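Local structure of glucokinase (Thermus thermophilus, 3VOV) at residues V4-L8 with L43-A47; L24-V29 with R49-A54. The protein catalyses the ATP-dependent phosphorylation of hexose sugars, glucose probably among them, as a ROK-family hexokinase. The contacts are given in a common frame with arbitrary orientation. Numbering follows the deposited sequence.

Contact 1. Residues V4-L8 with L43-A47; sequences VGLDL and LAEAA
This is a buried packing of apolar side chains, helix on sheet, in the sheet of the actin-like ATPase fold that begins at the N terminus. Residues 4-8 are extended strand, and 43-47 are regular α-helix, with Ala-47 N bonded to Leu-43 O at 2.9 Å. The axes approach to 9.3 Å and run in roughly opposite directions, at 140°, so Val-4 lies beside Ala-47 (CA-CA 6.6 Å) and Leu-8 near Leu-43. Strand alternation points Val-4 and Leu-6 at the helix and Asp-7 away from it; Leu-8 is set sideways and is met through its CB. Leu-6 (m, t) is central: its CD1 lies 4.3 Å from Leu-43 CB, and its CD2 lies 3.8 Å from Leu-43 O and 4.4 Å from CB of both Ala-46 and Ala-47. Small alanines one turn beyond Leu-43 let the helix come close to this leucine. Val-4 (t) sets CG1 4.1 Å from Ala-47 CB; Leu-43 (m, t) reaches back with CD2 4.4 Å from Leu-8 CB. Strands 12-18 and 61-65 flank strand 3-8, adding Ile-13, Ala-15, Ile-61 and Leu-63 to the core, and helix 90-98 packs alongside through Ile-90 and Leu-94.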
loop_
_atom_site.group_PDB
_atom_site.type_symbol
_atom_site.label_atom_id
_atom_site.label_comp_id
_atom_site.label_asym_id
_atom_site.label_seq_id
_atom_site.Cartn_x
_atom_site.Cartn_y
_atom_site.Cartn_z
ATOM N N VAL B 4 -12.683 -12.377 43.784
ATOM C CA VAL B 4 -13.801 -12.725 42.922
ATOM C C VAL B 4 -13.537 -12.099 41.554
ATOM O O VAL B 4 -13.151 -10.947 41.500
ATOM C CB VAL B 4 -15.115 -12.157 43.462
ATOM C CG1 VAL B 4 -16.242 -12.342 42.454
ATOM C CG2 VAL B 4 -15.460 -12.828 44.843
ATOM N N GLY B 5 -13.668 -12.886 40.475
ATOM C CA GLY B 5 -13.628 -12.331 39.134
ATOM C C GLY B 5 -15.040 -12.143 38.623
ATOM O O GLY B 5 -15.925 -12.934 38.950
ATOM N N LEU B 6 -15.245 -11.109 37.820
ATOM C CA LEU B 6 -16.511 -10.894 37.116
ATOM C C LEU B 6 -16.194 -10.582 35.660
ATOM O O LEU B 6 -15.249 -9.815 35.382
ATOM C CB LEU B 6 -17.281 -9.696 37.715
ATOM C CG LEU B 6 -17.811 -9.816 39.137
ATOM C CD1 LEU B 6 -18.240 -8.462 39.775
ATOM C CD2 LEU B 6 -19.013 -10.783 39.068
ATOM N N ASP B 7 -16.956 -11.145 34.725
ATOM C CA ASP B 7 -16.745 -10.832 33.300
ATOM C C ASP B 7 -18.094 -10.341 32.780
ATOM O O ASP B 7 -19.065 -11.120 32.765
ATOM C CB ASP B 7 -16.229 -12.068 32.512
ATOM C CG ASP B 7 -15.782 -11.719 31.066
ATOM O OD1 ASP B 7 -15.432 -10.543 30.778
ATOM O OD2 ASP B 7 -15.776 -12.610 30.190
ATOM N N LEU B 8 -18.190 -9.058 32.422
ATOM C CA LEU B 8 -19.463 -8.489 32.043
ATOM C C LEU B 8 -19.558 -8.540 30.526
ATOM O O LEU B 8 -18.815 -7.844 29.869
ATOM C CB LEU B 8 -19.559 -7.027 32.500
ATOM C CG LEU B 8 -20.728 -6.199 31.914
ATOM C CD1 LEU B 8 -22.162 -6.777 32.340
ATOM C CD2 LEU B 8 -20.596 -4.703 32.304
ATOM N N LEU B 43 -24.308 -7.757 38.888
ATOM C CA LEU B 43 -22.881 -8.011 39.161
ATOM C C LEU B 43 -22.628 -8.329 40.636
ATOM O O LEU B 43 -21.944 -9.321 40.960
ATOM C CB LEU B 43 -22.026 -6.812 38.694
ATOM C CG LEU B 43 -21.854 -6.653 37.143
ATOM C CD1 LEU B 43 -21.221 -5.273 36.775
ATOM C CD2 LEU B 43 -21.046 -7.808 36.527
ATOM N N ALA B 44 -23.182 -7.517 41.535
ATOM C CA ALA B 44 -23.004 -7.733 42.976
ATOM C C ALA B 44 -23.613 -9.082 43.423
ATOM O O ALA B 44 -23.016 -9.809 44.209
ATOM C CB ALA B 44 -23.631 -6.572 43.760
ATOM N N GLU B 45 -24.809 -9.387 42.924
ATOM C CA GLU B 45 -25.492 -10.623 43.238
ATOM C C GLU B 45 -24.701 -11.812 42.722
ATOM O O GLU B 45 -24.594 -12.820 43.412
ATOM C CB GLU B 45 -26.900 -10.626 42.630
ATOM C CG GLU B 45 -27.879 -9.775 43.454
ATOM C CD GLU B 45 -29.194 -9.447 42.712
ATOM O OE1 GLU B 45 -29.462 -10.009 41.601
ATOM O OE2 GLU B 45 -29.955 -8.614 43.273
ATOM N N ALA B 46 -24.146 -11.691 41.518
ATOM C CA ALA B 46 -23.385 -12.807 40.919
ATOM C C ALA B 46 -22.141 -13.024 41.739
ATOM O O ALA B 46 -21.784 -14.189 42.010
ATOM C CB ALA B 46 -23.035 -12.562 39.414
ATOM N N ALA B 47 -21.499 -11.920 42.152
ATOM C CA ALA B 47 -20.372 -11.998 43.075
ATOM C C ALA B 47 -20.733 -12.782 44.348
ATOM O O ALA B 47 -20.041 -13.745 44.716
ATOM C CB ALA B 47 -19.842 -10.587 43.411
#

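Contact 2. Residues L24-V29 with R49-A54; sequences LSKVVV and RAEREA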
loop_
_atom_site.group_PDB
_atom_site.type_symbol
_atom_site.label_atom_id
_atom_site.label_comp_id
_atom_site.label_asym_id
_atom_site.label_seq_id
_atom_site.Cartn_x
_atom_site.Cartn_y
_atom_site.Cartn_z
ATOM N N LEU B 24 -12.775 -21.314 42.128
ATOM C CA LEU B 24 -13.408 -22.171 43.146
ATOM C C LEU B 24 -14.901 -22.266 42.966
ATOM O O LEU B 24 -15.542 -23.082 43.636
ATOM C CB LEU B 24 -13.060 -21.745 44.587
ATOM C CG LEU B 24 -11.557 -21.572 44.848
ATOM C CD1 LEU B 24 -11.259 -21.027 46.248
ATOM C CD2 LEU B 24 -10.772 -22.842 44.587
ATOM N N SER B 25 -15.452 -21.433 42.073
ATOM C CA SER B 25 -16.853 -21.434 41.709
ATOM C C SER B 25 -17.023 -20.804 40.343
ATOM O O SER B 25 -16.116 -20.134 39.844
ATOM C CB SER B 25 -17.730 -20.692 42.750
ATOM O OG SER B 25 -17.313 -19.337 42.960
ATOM N N LYS B 26 -18.177 -21.038 39.728
ATOM C CA LYS B 26 -18.509 -20.422 38.449
ATOM C C LYS B 26 -20.014 -20.202 38.256
ATOM O O LYS B 26 -20.778 -21.159 38.166
ATOM C CB LYS B 26 -17.949 -21.209 37.258
ATOM C CG LYS B 26 -18.209 -20.458 35.974
ATOM C CD LYS B 26 -17.354 -20.870 34.821
ATOM C CE LYS B 26 -17.756 -20.067 33.581
ATOM N NZ LYS B 26 -17.191 -20.720 32.384
ATOM N N VAL B 27 -20.418 -18.935 38.117
ATOM C CA VAL B 27 -21.844 -18.572 38.093
ATOM C C VAL B 27 -22.045 -17.836 36.822
ATOM O O VAL B 27 -21.223 -16.996 36.432
ATOM C CB VAL B 27 -22.202 -17.705 39.323
ATOM C CG1 VAL B 27 -23.578 -16.952 39.154
ATOM C CG2 VAL B 27 -22.187 -18.573 40.575
ATOM N N VAL B 28 -23.103 -18.169 36.109
ATOM C CA VAL B 28 -23.403 -17.425 34.887
ATOM C C VAL B 28 -24.872 -17.031 34.950
ATOM O O VAL B 28 -25.719 -17.873 35.307
ATOM C CB VAL B 28 -23.023 -18.224 33.600
ATOM C CG1 VAL B 28 -23.451 -17.503 32.324
ATOM C CG2 VAL B 28 -21.498 -18.572 33.588
ATOM N N VAL B 29 -25.137 -15.741 34.681
ATOM C CA VAL B 29 -26.458 -15.152 34.745
ATOM C C VAL B 29 -26.637 -14.231 33.533
ATOM O O VAL B 29 -25.664 -13.779 32.948
ATOM C CB VAL B 29 -26.684 -14.355 36.071
ATOM C CG1 VAL B 29 -26.620 -15.313 37.304
ATOM C CG2 VAL B 29 -25.657 -13.253 36.254
ATOM N N ARG B 49 -23.262 -14.810 44.998
ATOM C CA ARG B 49 -23.528 -16.195 44.663
ATOM C C ARG B 49 -22.259 -17.035 44.480
ATOM O O ARG B 49 -22.164 -18.167 45.000
ATOM C CB ARG B 49 -24.472 -16.310 43.461
ATOM C CG ARG B 49 -24.876 -17.742 43.192
ATOM C CD ARG B 49 -25.950 -17.854 42.137
ATOM N NE ARG B 49 -25.823 -19.146 41.483
ATOM C CZ ARG B 49 -26.404 -19.488 40.338
ATOM N NH1 ARG B 49 -27.192 -18.629 39.683
ATOM N NH2 ARG B 49 -26.175 -20.706 39.841
ATOM N N ALA B 50 -21.281 -16.493 43.755
ATOM C CA ALA B 50 -20.007 -17.189 43.552
ATOM C C ALA B 50 -19.324 -17.444 44.898
ATOM O O ALA B 50 -18.679 -18.478 45.117
ATOM C CB ALA B 50 -19.080 -16.331 42.641
ATOM N N GLU B 51 -19.447 -16.476 45.792
ATOM C CA GLU B 51 -18.836 -16.584 47.090
ATOM C C GLU B 51 -19.566 -17.618 47.957
ATOM O O GLU B 51 -18.929 -18.354 48.698
ATOM C CB GLU B 51 -18.810 -15.226 47.735
ATOM C CG GLU B 51 -17.635 -14.370 47.229
ATOM C CD GLU B 51 -17.592 -13.020 47.897
ATOM O OE1 GLU B 51 -18.666 -12.433 48.116
ATOM O OE2 GLU B 51 -16.488 -12.531 48.204
ATOM N N ARG B 52 -20.892 -17.681 47.850
ATOM C CA ARG B 52 -21.674 -18.726 48.546
ATOM C C ARG B 52 -21.327 -20.114 48.007
ATOM O O ARG B 52 -21.150 -21.071 48.772
ATOM C CB ARG B 52 -23.181 -18.489 48.399
ATOM C CG ARG B 52 -23.664 -17.272 49.151
ATOM C CD ARG B 52 -25.184 -17.263 49.288
ATOM N NE ARG B 52 -25.891 -17.142 48.005
ATOM C CZ ARG B 52 -26.199 -15.990 47.416
ATOM N NH1 ARG B 52 -25.853 -14.836 47.978
ATOM N NH2 ARG B 52 -26.851 -15.992 46.259
ATOM N N GLU B 53 -21.206 -20.215 46.683
ATOM C CA GLU B 53 -20.848 -21.493 46.070
ATOM C C GLU B 53 -19.427 -21.959 46.323
ATOM O O GLU B 53 -19.158 -23.166 46.321
ATOM C CB GLU B 53 -21.113 -21.472 44.594
ATOM C CG GLU B 53 -22.547 -21.597 44.293
ATOM C CD GLU B 53 -22.813 -21.691 42.818
ATOM O OE1 GLU B 53 -21.923 -22.158 42.062
ATOM O OE2 GLU B 53 -23.935 -21.305 42.422
ATOM N N ALA B 54 -18.510 -21.030 46.515
ATOM C CA ALA B 54 -17.149 -21.416 46.837
ATOM C C ALA B 54 -16.963 -21.608 48.341
ATOM O O ALA B 54 -15.972 -22.205 48.773
ATOM C CB ALA B 54 -16.150 -20.385 46.319
HETATM O O HOH W 1 -17.956 -24.301 43.664
#
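One direct hydrogen bond joins the segments: Ser-25 OG donates to Ala-50 O at 2.7 Å. That carbonyl already accepts the helical bond from Ala-54 N (2.9 Å), so the serine adds a second donor near the C-terminal end of the helix. A serine hydroxyl suits this buried place because it can donate and accept at once, here accepting from Val-17 N on strand 12-18. A water forms a second bridge, donating to Leu-24 O at 2.7 Å and to Glu-53 O at 3.1 Å, and so joins the backbones just before the strand begins.

Apolar contacts fill the space between. Leu-24 CB meets Ala-54 CB at 3.8 Å, and Val-27 CG2 lies 4.4 Å from Ala-50 CB; the short alanine side chains let the backbones draw together, with Ser-25 and Ala-54 CA atoms 5.1 Å apart. The setting is the border of an α/β layer: strand 27-30 is outermost in its sheet within this chain, and the last turns of helix 36-54 cover it; the axes of 27-29 and 49-54 approach to 9.6 Å in roughly opposite directions (150°). Val-27 and Val-29 point at the helix, while Val-28 points away.

Charged groups close the exposed flank. Arg-49 and Glu-53, one turn apart, form a salt bridge within the helix, NE to OE2 at 3.0 Å. Val-27 packs against this pair: its CG1 sits over one face of the guanidinium, and its CG2 is 3.8 Å from Arg-49 NE and 3.7 Å from Glu-53 OE2. Lys-26 turns away and forms a salt bridge with Glu-283.

In the fold
From the N terminus the chain lays down strand 3-8, returns antiparallel along 12-18, and turns again into 27-30 before entering helix 36-54. Contact 1 closes the longer loop, bringing the middle of that helix onto the first strand; contact 2 folds the helix end back onto the strand just before it. Since 24-29 lies between 4-8 and 43-47, while 49-54 lies beyond both, the two closures cross. The helix then leads to strand 61-65, parallel to 27-30, completing a β-α-β crossover that passes over the intervening strands. The contacts also touch directly: Ala-46 CB is 4.2 Å from Val-29 CG2, and Val-4 CG2 is 3.5 Å from Glu-51 OE2.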